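Local atomic coordinates of peptidase M3B, oligoendopeptidase F (Enterococcus faecium, PDB entry 2QR4), a protein that probably hydrolyses internal peptide bonds of short peptides, as a metal-dependent endopeptidase of the M3 family. Residues D5-F8 with D9-L13; L59-D62 with Q63-N67; V84-A87 with V88-F91; Y116-Y119 with I120-V124. One frame throughout, in Å; residues are numbered along the deposited sequence.

Contact 1 (D5-F8 with D9-L13)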
loop_
_atom_site.group_PDB
_atom_site.type_symbol
_atom_site.label_atom_id
_atom_site.label_comp_id
_atom_site.label_asym_id
_atom_site.label_seq_id
_atom_site.Cartn_x
_atom_site.Cartn_y
_atom_site.Cartn_z
ATOM N N ASP A 5 1.594 4.454 -26.190
ATOM C CA ASP A 5 2.749 4.861 -25.390
ATOM C C ASP A 5 3.823 5.590 -26.215
ATOM O O ASP A 5 4.860 5.995 -25.686
ATOM C CB ASP A 5 3.347 3.674 -24.612
ATOM C CG ASP A 5 3.733 2.523 -25.511
ATOM O OD1 ASP A 5 4.058 2.778 -26.696
ATOM O OD2 ASP A 5 3.708 1.366 -25.030
ATOM N N GLN A 6 3.576 5.761 -27.508
ATOM C CA GLN A 6 4.440 6.610 -28.311
ATOM C C GLN A 6 3.829 8.008 -28.418
ATOM O O GLN A 6 4.549 9.003 -28.477
ATOM C CB GLN A 6 4.700 5.993 -29.688
ATOM C CG GLN A 6 5.795 6.688 -30.494
ATOM C CD GLN A 6 5.238 7.539 -31.620
ATOM O OE1 GLN A 6 4.780 7.012 -32.639
ATOM N NE2 GLN A 6 5.286 8.859 -31.452
ATOM N N GLU A 7 2.501 8.082 -28.431
ATOM C CA GLU A 7 1.821 9.367 -28.318
ATOM C C GLU A 7 2.053 9.872 -26.904
ATOM O O GLU A 7 2.234 11.074 -26.679
ATOM C CB GLU A 7 0.324 9.227 -28.591
ATOM C CG GLU A 7 -0.519 10.384 -28.069
ATOM C CD GLU A 7 -1.947 10.358 -28.595
ATOM O OE1 GLU A 7 -2.400 9.276 -29.035
ATOM O OE2 GLU A 7 -2.614 11.422 -28.575
ATOM N N PHE A 8 2.056 8.933 -25.960
ATOM C CA PHE A 8 2.373 9.245 -24.576
ATOM C C PHE A 8 3.781 9.831 -24.499
ATOM O O PHE A 8 4.022 10.826 -23.805
ATOM C CB PHE A 8 2.261 8.002 -23.667
ATOM C CG PHE A 8 2.713 8.254 -22.246
ATOM C CD1 PHE A 8 1.799 8.605 -21.260
ATOM C CD2 PHE A 8 4.064 8.177 -21.906
ATOM C CE1 PHE A 8 2.219 8.869 -19.963
ATOM C CE2 PHE A 8 4.495 8.449 -20.611
ATOM C CZ PHE A 8 3.575 8.791 -19.637
ATOM N N ASP A 9 4.711 9.205 -25.209
ATOM C CA ASP A 9 6.095 9.673 -25.209
ATOM C C ASP A 9 6.198 11.135 -25.650
ATOM O O ASP A 9 6.985 11.903 -25.093
ATOM C CB ASP A 9 6.978 8.785 -26.095
ATOM C CG ASP A 9 7.411 7.495 -25.396
ATOM O OD1 ASP A 9 7.432 7.461 -24.149
ATOM O OD2 ASP A 9 7.736 6.514 -26.100
ATOM N N GLU A 10 5.398 11.518 -26.642
ATOM C CA GLU A 10 5.460 12.870 -27.170
ATOM C C GLU A 10 4.873 13.828 -26.160
ATOM O O GLU A 10 5.427 14.903 -25.940
ATOM C CB GLU A 10 4.716 12.985 -28.496
ATOM C CG GLU A 10 5.318 12.154 -29.600
ATOM C CD GLU A 10 4.358 11.919 -30.744
ATOM O OE1 GLU A 10 3.820 12.908 -31.281
ATOM O OE2 GLU A 10 4.148 10.738 -31.106
ATOM N N LYS A 11 3.771 13.421 -25.532
ATOM C CA LYS A 11 3.106 14.267 -24.542
ATOM C C LYS A 11 3.935 14.429 -23.276
ATOM O O LYS A 11 3.979 15.516 -22.705
ATOM C CB LYS A 11 1.719 13.738 -24.200
ATOM C CG LYS A 11 0.803 13.625 -25.408
ATOM C CD LYS A 11 -0.656 13.522 -25.007
ATOM C CE LYS A 11 -1.545 13.530 -26.232
ATOM N NZ LYS A 11 -2.790 14.316 -26.013
ATOM N N TYR A 12 4.589 13.351 -22.845
ATOM C CA TYR A 12 5.438 13.407 -21.664
ATOM C C TYR A 12 6.543 14.417 -21.895
ATOM O O TYR A 12 6.840 15.245 -21.043
ATOM C CB TYR A 12 6.061 12.037 -21.355
ATOM C CG TYR A 12 7.211 12.109 -20.358
ATOM C CD1 TYR A 12 6.997 11.907 -18.995
ATOM C CD2 TYR A 12 8.509 12.398 -20.781
ATOM C CE1 TYR A 12 8.046 11.987 -18.077
ATOM C CE2 TYR A 12 9.566 12.484 -19.877
ATOM C CZ TYR A 12 9.328 12.277 -18.526
ATOM O OH TYR A 12 10.378 12.361 -17.633
ATOM N N LEU A 13 7.152 14.344 -23.068
ATOM C CA LEU A 13 8.274 15.188 -23.392
ATOM C C LEU A 13 7.827 16.646 -23.415
ATOM O O LEU A 13 8.538 17.530 -22.945
ATOM C CB LEU A 13 8.827 14.779 -24.753
ATOM C CG LEU A 13 10.337 14.701 -24.927
ATOM C CD1 LEU A 13 10.966 13.967 -23.759
ATOM C CD2 LEU A 13 10.663 14.003 -26.233
#
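Phe8 and Tyr12 stand one turn apart on the alpha-helix 4-18, where backbone bonds, an apolar touch and charged ends join neighbouring turns. The backbone bonds shorten along the helix: Asp9 N reaches Asp5 O at 3.2 Å, Lys11 N meets Glu7 O at 3.0 Å, and Tyr12 N meets Phe8 O at 2.8 Å. Among the apolar groups, Phe8 holds CG anti to its own nitrogen (chi1 174°), and ring atom CE2 then lies 4.0 Å from Tyr12 CB. The same phenyl ring packs against Leu73 and Arg76 of helix 68-87 and Ile53 of helix 33-63, while the Tyr12 ring leads away to Leu80 and its hydroxyl bonds weakly to Lys83. On the outer surface Glu7 and Lys11 run side by side in the same direction. Their charged ends make a long salt bridge, 3.9 Å from Glu7 OE2 to Lys11 NZ, with methylene CE lying nearer to the carboxylate. Asp9 turns its acid group back on the chain, which is probably unfavourable, since two acceptors face each other: Asp9 OD2 lies 3.0 Å from Asp5 O.

Contact 2 (L59-D62 with Q63-N67)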
loop_
_atom_site.group_PDB
_atom_site.type_symbol
_atom_site.label_atom_id
_atom_site.label_comp_id
_atom_site.label_asym_id
_atom_site.label_seq_id
_atom_site.Cartn_x
_atom_site.Cartn_y
_atom_site.Cartn_z
ATOM N N LEU A 59 -7.656 4.649 -16.418
ATOM C CA LEU A 59 -8.779 3.907 -16.983
ATOM C C LEU A 59 -8.313 2.637 -17.676
ATOM O O LEU A 59 -8.806 1.548 -17.397
ATOM C CB LEU A 59 -9.602 4.773 -17.942
ATOM C CG LEU A 59 -10.905 5.310 -17.336
ATOM C CD1 LEU A 59 -10.639 6.070 -16.030
ATOM C CD2 LEU A 59 -11.673 6.178 -18.336
ATOM N N LYS A 60 -7.356 2.785 -18.582
ATOM C CA LYS A 60 -6.815 1.649 -19.295
ATOM C C LYS A 60 -6.254 0.581 -18.339
ATOM O O LYS A 60 -6.447 -0.614 -18.552
ATOM C CB LYS A 60 -5.769 2.115 -20.303
ATOM C CG LYS A 60 -6.359 2.474 -21.648
ATOM C CD LYS A 60 -5.394 2.118 -22.774
ATOM C CE LYS A 60 -6.104 2.083 -24.130
ATOM N NZ LYS A 60 -7.123 0.994 -24.235
ATOM N N ASN A 61 -5.579 1.016 -17.281
ATOM C CA ASN A 61 -5.085 0.097 -16.270
ATOM C C ASN A 61 -6.233 -0.700 -15.658
ATOM O O ASN A 61 -6.188 -1.930 -15.605
ATOM C CB ASN A 61 -4.349 0.861 -15.175
ATOM C CG ASN A 61 -3.627 -0.056 -14.204
ATOM O OD1 ASN A 61 -3.732 0.093 -12.985
ATOM N ND2 ASN A 61 -2.873 -0.998 -14.742
ATOM N N ASP A 62 -7.268 0.007 -15.210
ATOM C CA ASP A 62 -8.433 -0.628 -14.592
ATOM C C ASP A 62 -9.114 -1.634 -15.517
ATOM O O ASP A 62 -9.656 -2.640 -15.055
ATOM C CB ASP A 62 -9.437 0.422 -14.107
ATOM C CG ASP A 62 -9.014 1.072 -12.799
ATOM O OD1 ASP A 62 -7.910 0.763 -12.306
ATOM O OD2 ASP A 62 -9.787 1.890 -12.260
ATOM N N GLN A 63 -9.084 -1.391 -16.820
ATOM C CA GLN A 63 -9.732 -2.321 -17.737
ATOM C C GLN A 63 -8.982 -3.652 -17.916
ATOM O O GLN A 63 -9.613 -4.697 -18.086
ATOM C CB GLN A 63 -10.049 -1.655 -19.080
ATOM C CG GLN A 63 -11.490 -1.135 -19.192
ATOM C CD GLN A 63 -11.663 0.294 -18.686
ATOM O OE1 GLN A 63 -11.864 1.216 -19.474
ATOM N NE2 GLN A 63 -11.589 0.479 -17.371
ATOM N N ASP A 64 -7.653 -3.628 -17.876
ATOM C CA ASP A 64 -6.890 -4.885 -17.867
ATOM C C ASP A 64 -5.642 -4.744 -16.985
ATOM O O ASP A 64 -4.543 -4.503 -17.484
ATOM C CB ASP A 64 -6.517 -5.291 -19.292
ATOM C CG ASP A 64 -5.855 -6.656 -19.368
ATOM O OD1 ASP A 64 -5.635 -7.298 -18.314
ATOM O OD2 ASP A 64 -5.550 -7.091 -20.500
ATOM N N THR A 65 -5.823 -4.902 -15.675
ATOM C CA THR A 65 -4.761 -4.605 -14.708
ATOM C C THR A 65 -3.614 -5.605 -14.743
ATOM O O THR A 65 -2.563 -5.359 -14.162
ATOM C CB THR A 65 -5.293 -4.495 -13.265
ATOM O OG1 THR A 65 -6.612 -3.945 -13.273
ATOM C CG2 THR A 65 -4.389 -3.576 -12.446
ATOM N N GLY A 66 -3.819 -6.729 -15.420
ATOM C CA GLY A 66 -2.770 -7.722 -15.569
ATOM C C GLY A 66 -1.900 -7.487 -16.794
ATOM O O GLY A 66 -0.949 -8.230 -17.037
ATOM N N ASN A 67 -2.216 -6.450 -17.566
ATOM C CA ASN A 67 -1.507 -6.165 -18.813
ATOM C C ASN A 67 -0.258 -5.288 -18.601
ATOM O O ASN A 67 -0.368 -4.112 -18.237
ATOM C CB ASN A 67 -2.471 -5.528 -19.817
ATOM C CG ASN A 67 -1.803 -5.175 -21.139
ATOM O OD1 ASN A 67 -0.831 -4.428 -21.178
ATOM N ND2 ASN A 67 -2.340 -5.698 -22.228
#
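The Asn61 amide meets the methyl group of Thr65 from one side of its plane: Thr65 CG2 stands off the O/N end of the group, 3.8 Å from Asn61 OD1 and equally far from Asn61 ND2. This is the turn of an alpha-alpha hairpin, where helix 33-63 ends and the chain folds back into helix 68-87. The second flat group, the Gln63 amide, lays a face over the carbonyl oxygen of Leu59. Its nitrogen NE2 comes within 3.0 Å of Leu59 O, yet an oxygen above the plane is badly placed for the N-H and no bond results; this side chain has two conformers, so the detail is doubtful. Asn61 sets CG anti to its nitrogen (chi1 -171°), which carries the amide toward the turn, and Tyr74 of helix 68-87 packs against it.

Backbone bonds end the helix gradually. Gln63 N still bonds to Leu59 O at 3.0 Å, whereas Asp64 N reaches Lys60 O only weakly, at 3.3 Å. At the next position a side chain takes over: the hydroxyl of Thr65 donates from OG1 to Asn61 O over 3.1 Å, approaching from above the carbonyl plane (35° out of it). Thr65 is buried and also packs on Val155 and Asn158 of helix 143-160. A type I beta turn from Asp64 to Asn67 follows, and Asn67, at the N-cap of the next helix, uses OD1 to hold Tyr70 N. Within the turn, Gly66 N makes a weak hydrogen bond to Asp64 OD1, 3.5 Å away.

Contact 3 (V84-A87 with V88-F91)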
loop_
_atom_site.group_PDB
_atom_site.type_symbol
_atom_site.label_atom_id
_atom_site.label_comp_id
_atom_site.label_asym_id
_atom_site.label_seq_id
_atom_site.Cartn_x
_atom_site.Cartn_y
_atom_site.Cartn_z
ATOM N N VAL A 84 4.459 17.009 -12.030
ATOM C CA VAL A 84 3.742 18.228 -12.385
ATOM C C VAL A 84 3.064 18.873 -11.171
ATOM O O VAL A 84 3.184 20.075 -10.952
ATOM C CB VAL A 84 2.685 17.951 -13.492
ATOM C CG1 VAL A 84 1.724 19.115 -13.620
ATOM C CG2 VAL A 84 3.369 17.690 -14.818
ATOM N N SER A 85 2.355 18.069 -10.388
ATOM C CA SER A 85 1.683 18.551 -9.189
ATOM C C SER A 85 2.680 19.175 -8.244
ATOM O O SER A 85 2.428 20.231 -7.673
ATOM C CB SER A 85 0.969 17.410 -8.472
ATOM O OG SER A 85 -0.121 16.942 -9.239
ATOM N N GLU A 86 3.821 18.519 -8.081
ATOM C CA GLU A 86 4.846 19.038 -7.210
ATOM C C GLU A 86 5.386 20.367 -7.743
ATOM O O GLU A 86 5.568 21.328 -6.986
ATOM C CB GLU A 86 5.982 18.022 -7.035
ATOM C CG GLU A 86 6.967 18.390 -5.918
ATOM C CD GLU A 86 7.890 19.541 -6.305
ATOM O OE1 GLU A 86 8.162 19.707 -7.518
ATOM O OE2 GLU A 86 8.345 20.281 -5.400
ATOM N N ALA A 87 5.644 20.421 -9.046
ATOM C CA ALA A 87 6.290 21.590 -9.648
ATOM C C ALA A 87 5.396 22.833 -9.624
ATOM O O ALA A 87 5.865 23.956 -9.783
ATOM C CB ALA A 87 6.728 21.269 -11.070
ATOM N N VAL A 88 4.111 22.614 -9.376
ATOM C CA VAL A 88 3.093 23.644 -9.498
ATOM C C VAL A 88 2.451 23.897 -8.119
ATOM O O VAL A 88 1.488 24.663 -7.970
ATOM C CB VAL A 88 2.083 23.182 -10.590
ATOM C CG1 VAL A 88 0.662 22.937 -10.058
ATOM C CG2 VAL A 88 2.135 24.076 -11.798
ATOM N N SER A 89 3.027 23.266 -7.102
ATOM C CA SER A 89 2.491 23.336 -5.744
ATOM C C SER A 89 2.715 24.678 -5.036
ATOM O O SER A 89 2.111 24.930 -3.999
ATOM C CB SER A 89 3.068 22.195 -4.886
ATOM O OG SER A 89 4.483 22.295 -4.769
ATOM N N TRP A 90 3.585 25.531 -5.577
ATOM C CA TRP A 90 3.821 26.849 -4.978
ATOM C C TRP A 90 2.641 27.790 -5.250
ATOM O O TRP A 90 2.475 28.817 -4.589
ATOM C CB TRP A 90 5.097 27.461 -5.540
ATOM C CG TRP A 90 5.061 27.511 -7.033
ATOM C CD1 TRP A 90 5.581 26.591 -7.898
ATOM C CD2 TRP A 90 4.450 28.520 -7.837
ATOM N NE1 TRP A 90 5.341 26.967 -9.186
ATOM C CE2 TRP A 90 4.641 28.147 -9.183
ATOM C CE3 TRP A 90 3.764 29.712 -7.550
ATOM C CZ2 TRP A 90 4.154 28.909 -10.251
ATOM C CZ3 TRP A 90 3.287 30.470 -8.605
ATOM C CH2 TRP A 90 3.485 30.065 -9.945
ATOM N N PHE A 91 1.819 27.407 -6.219
ATOM C CA PHE A 91 0.820 28.286 -6.815
ATOM C C PHE A 91 -0.259 28.817 -5.852
ATOM O O PHE A 91 -0.424 30.038 -5.718
ATOM C CB PHE A 91 0.215 27.586 -8.038
ATOM C CG PHE A 91 -0.866 28.360 -8.714
ATOM C CD1 PHE A 91 -0.619 29.618 -9.229
ATOM C CD2 PHE A 91 -2.126 27.825 -8.848
ATOM C CE1 PHE A 91 -1.620 30.337 -9.859
ATOM C CE2 PHE A 91 -3.128 28.534 -9.482
ATOM C CZ PHE A 91 -2.874 29.790 -9.988
#
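Ser89 reaches back to Glu86 across the end of helix 68-87, and its short side chain can be followed atom by atom. CB lies against two carbonyl oxygens of the last turn, 3.4 Å from Glu86 O and 3.5 Å from Ser85 O. From there OG turns into the space between its own nitrogen and carbonyl carbon (chi1 62°) and donates to Glu86 O over 2.7 Å, tilted 21° from the plane of that carbonyl. The backbone nitrogen of Ser89 bonds to the same oxygen at 3.2 Å but comes from high above the plane, so two donors of one residue grip a single acceptor from different directions. The carboxylate of Glu86 turns elsewhere, to the hydroxyl of Ser137 on helix 133-141, a helix that the Ser89 side chain also touches.

Val88, just before, is buried against Val43 of helix 33-63. Its nitrogen is held weakly by Ser85 O at 3.4 Å, and its CB presses on Val84 O at 3.3 Å. Trp90 presents the pyrrole edge of its indole to the carbonyl of Ala87, with NE1 3.1 Å and CD1 3.3 Å from Ala87 O and the oxygen near the ring plane; Ser22 OG bonds both to this oxygen and to Trp90 NE1. One face of the indole carries Phe91 CB. Such features mark a helix C-terminus that unwinds into a type I beta turn, here Val88 to Phe91, leading straight into helix 91-95.

Contact 4 (Y116-Y119 with I120-V124)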
loop_
_atom_site.group_PDB
_atom_site.type_symbol
_atom_site.label_atom_id
_atom_site.label_comp_id
_atom_site.label_asym_id
_atom_site.label_seq_id
_atom_site.Cartn_x
_atom_site.Cartn_y
_atom_site.Cartn_z
ATOM N N TYR A 116 -11.549 33.073 -14.709
ATOM C CA TYR A 116 -11.036 32.217 -13.649
ATOM C C TYR A 116 -11.591 32.541 -12.264
ATOM O O TYR A 116 -11.186 31.928 -11.274
ATOM C CB TYR A 116 -9.505 32.294 -13.601
ATOM C CG TYR A 116 -8.848 31.822 -14.865
ATOM C CD1 TYR A 116 -8.278 32.726 -15.753
ATOM C CD2 TYR A 116 -8.814 30.474 -15.187
ATOM C CE1 TYR A 116 -7.683 32.298 -16.926
ATOM C CE2 TYR A 116 -8.226 30.035 -16.361
ATOM C CZ TYR A 116 -7.661 30.954 -17.222
ATOM O OH TYR A 116 -7.069 30.528 -18.379
ATOM N N ARG A 117 -12.504 33.502 -12.174
ATOM C CA ARG A 117 -12.904 33.973 -10.851
ATOM C C ARG A 117 -13.365 32.811 -9.964
ATOM O O ARG A 117 -12.887 32.652 -8.841
ATOM C CB ARG A 117 -13.934 35.107 -10.934
ATOM C CG ARG A 117 -15.321 34.811 -10.381
ATOM C CD ARG A 117 -15.819 36.011 -9.580
ATOM N NE ARG A 117 -15.514 37.275 -10.252
ATOM C CZ ARG A 117 -15.195 38.407 -9.627
ATOM N NH1 ARG A 117 -14.935 39.504 -10.333
ATOM N NH2 ARG A 117 -15.123 38.442 -8.301
ATOM N N HIS A 118 -14.257 31.983 -10.493
ATOM C CA HIS A 118 -14.751 30.811 -9.782
ATOM C C HIS A 118 -13.613 29.888 -9.315
ATOM O O HIS A 118 -13.700 29.256 -8.255
ATOM C CB HIS A 118 -15.796 30.084 -10.641
ATOM C CG HIS A 118 -15.613 28.600 -10.708
ATOM N ND1 HIS A 118 -16.136 27.741 -9.764
ATOM C CD2 HIS A 118 -14.980 27.821 -11.618
ATOM C CE1 HIS A 118 -15.821 26.498 -10.083
ATOM N NE2 HIS A 118 -15.120 26.518 -11.204
ATOM N N TYR A 119 -12.531 29.835 -10.084
ATOM C CA TYR A 119 -11.378 29.038 -9.681
ATOM C C TYR A 119 -10.582 29.729 -8.576
ATOM O O TYR A 119 -10.164 29.092 -7.606
ATOM C CB TYR A 119 -10.486 28.722 -10.878
ATOM C CG TYR A 119 -9.156 28.141 -10.493
ATOM C CD1 TYR A 119 -9.039 26.801 -10.132
ATOM C CD2 TYR A 119 -8.009 28.934 -10.479
ATOM C CE1 TYR A 119 -7.810 26.262 -9.765
ATOM C CE2 TYR A 119 -6.779 28.409 -10.121
ATOM C CZ TYR A 119 -6.685 27.069 -9.762
ATOM O OH TYR A 119 -5.462 26.540 -9.402
ATOM N N ILE A 120 -10.380 31.035 -8.718
ATOM C CA ILE A 120 -9.699 31.818 -7.690
ATOM C C ILE A 120 -10.546 31.930 -6.414
ATOM O O ILE A 120 -10.015 32.022 -5.313
ATOM C CB ILE A 120 -9.314 33.218 -8.216
ATOM C CG1 ILE A 120 -8.261 33.085 -9.319
ATOM C CG2 ILE A 120 -8.786 34.102 -7.091
ATOM C CD1 ILE A 120 -7.127 32.129 -8.959
ATOM N N GLN A 121 -11.864 31.895 -6.582
ATOM C CA GLN A 121 -12.799 31.954 -5.468
ATOM C C GLN A 121 -12.651 30.759 -4.535
ATOM O O GLN A 121 -12.638 30.924 -3.317
ATOM C CB GLN A 121 -14.241 32.020 -5.986
ATOM C CG GLN A 121 -15.270 32.324 -4.919
ATOM C CD GLN A 121 -15.259 33.782 -4.521
ATOM O OE1 GLN A 121 -15.825 34.629 -5.213
ATOM N NE2 GLN A 121 -14.614 34.087 -3.403
ATOM N N GLN A 122 -12.556 29.559 -5.106
ATOM C CA GLN A 122 -12.402 28.340 -4.318
ATOM C C GLN A 122 -11.173 28.441 -3.460
ATOM O O GLN A 122 -11.197 28.106 -2.269
ATOM C CB GLN A 122 -12.276 27.107 -5.215
ATOM C CG GLN A 122 -13.570 26.350 -5.435
ATOM C CD GLN A 122 -14.713 27.249 -5.879
ATOM O OE1 GLN A 122 -15.108 28.180 -5.171
ATOM N NE2 GLN A 122 -15.262 26.962 -7.052
ATOM N N ILE A 123 -10.093 28.906 -4.075
ATOM C CA ILE A 123 -8.820 28.991 -3.385
ATOM C C ILE A 123 -8.916 29.930 -2.198
ATOM O O ILE A 123 -8.524 29.557 -1.097
ATOM C CB ILE A 123 -7.696 29.412 -4.324
ATOM C CG1 ILE A 123 -7.487 28.320 -5.378
ATOM C CG2 ILE A 123 -6.424 29.651 -3.526
ATOM C CD1 ILE A 123 -6.628 28.739 -6.502
ATOM N N VAL A 124 -9.466 31.124 -2.431
ATOM C CA VAL A 124 -9.678 32.130 -1.387
ATOM C C VAL A 124 -10.570 31.614 -0.258
ATOM O O VAL A 124 -10.340 31.909 0.919
ATOM C CB VAL A 124 -10.282 33.430 -1.981
ATOM C CG1 VAL A 124 -10.873 34.331 -0.888
ATOM C CG2 VAL A 124 -9.232 34.181 -2.794
#
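Tyr116 O is gripped by two backbone donors at the start of helix 117-124. Ile120 N bonds to it at 2.8 Å, and Tyr119 N adds a weak bond from one residue nearer. The next bonds along the helix are uneven: Gln121 N approaches Arg117 O to a short 2.6 Å, while Gln122 N reaches His118 O only weakly, at 3.4 Å.

The side chains that carry the contact are apolar. Tyr119 has CG anti to its nitrogen (chi1 169°), and the ring receives two isoleucine methyl groups on the same side. Ile123 CD1 sits over the face, 4.0 Å from the centroid of the Tyr119 ring and 29° off its normal, a CH-pi contact displaced toward the phenolic end, where Tyr119 CE2 is 3.6 Å away. Ile120 CD1 lies lower and beyond the rim, touching Tyr119 CD2 at 3.6 Å. One methyl group therefore covers the ring while the other fills its flank, and both side chains continue onto Ile95. The ring itself leans on Phe91 and on Leu44 of helix 33-63.

Polar ends face other neighbours. Arg117 makes a salt bridge from NE to Glu114 OE2 and spreads over Trp104 and Phe107 of helix 100-109, and Gln122 OE1 bonds weakly to Tyr541 OH. Taken together, this is the whole of a short, two-turn amphipathic alpha-helix, its apolar side laid against helices 91-95 and 33-63 in the helical Oligopeptidase F region.

How the contacts relate
Contact 1 is a surface stretch near the start of one helix, with one buried ring and charged side chains outward; contacts 2, 3 and 4 are partly buried. Contacts 2 and 3 lie at the two ends of helix 68-87, about 28 Å apart between centres, and in both a hydroxyl donates to a carbonyl of the last turn, replacing the backbone donor in contact 2 and joining it in contact 3. Contact 4 spans a helix and relies on aromatic and aliphatic packing. Only contacts 3 and 4 touch, through Phe91 CE2 and Tyr119 OH at 3.1 Å. Helix 33-63 unites the set: contact 2 contains its end, and side chains from contacts 1, 3 and 4 pack on it.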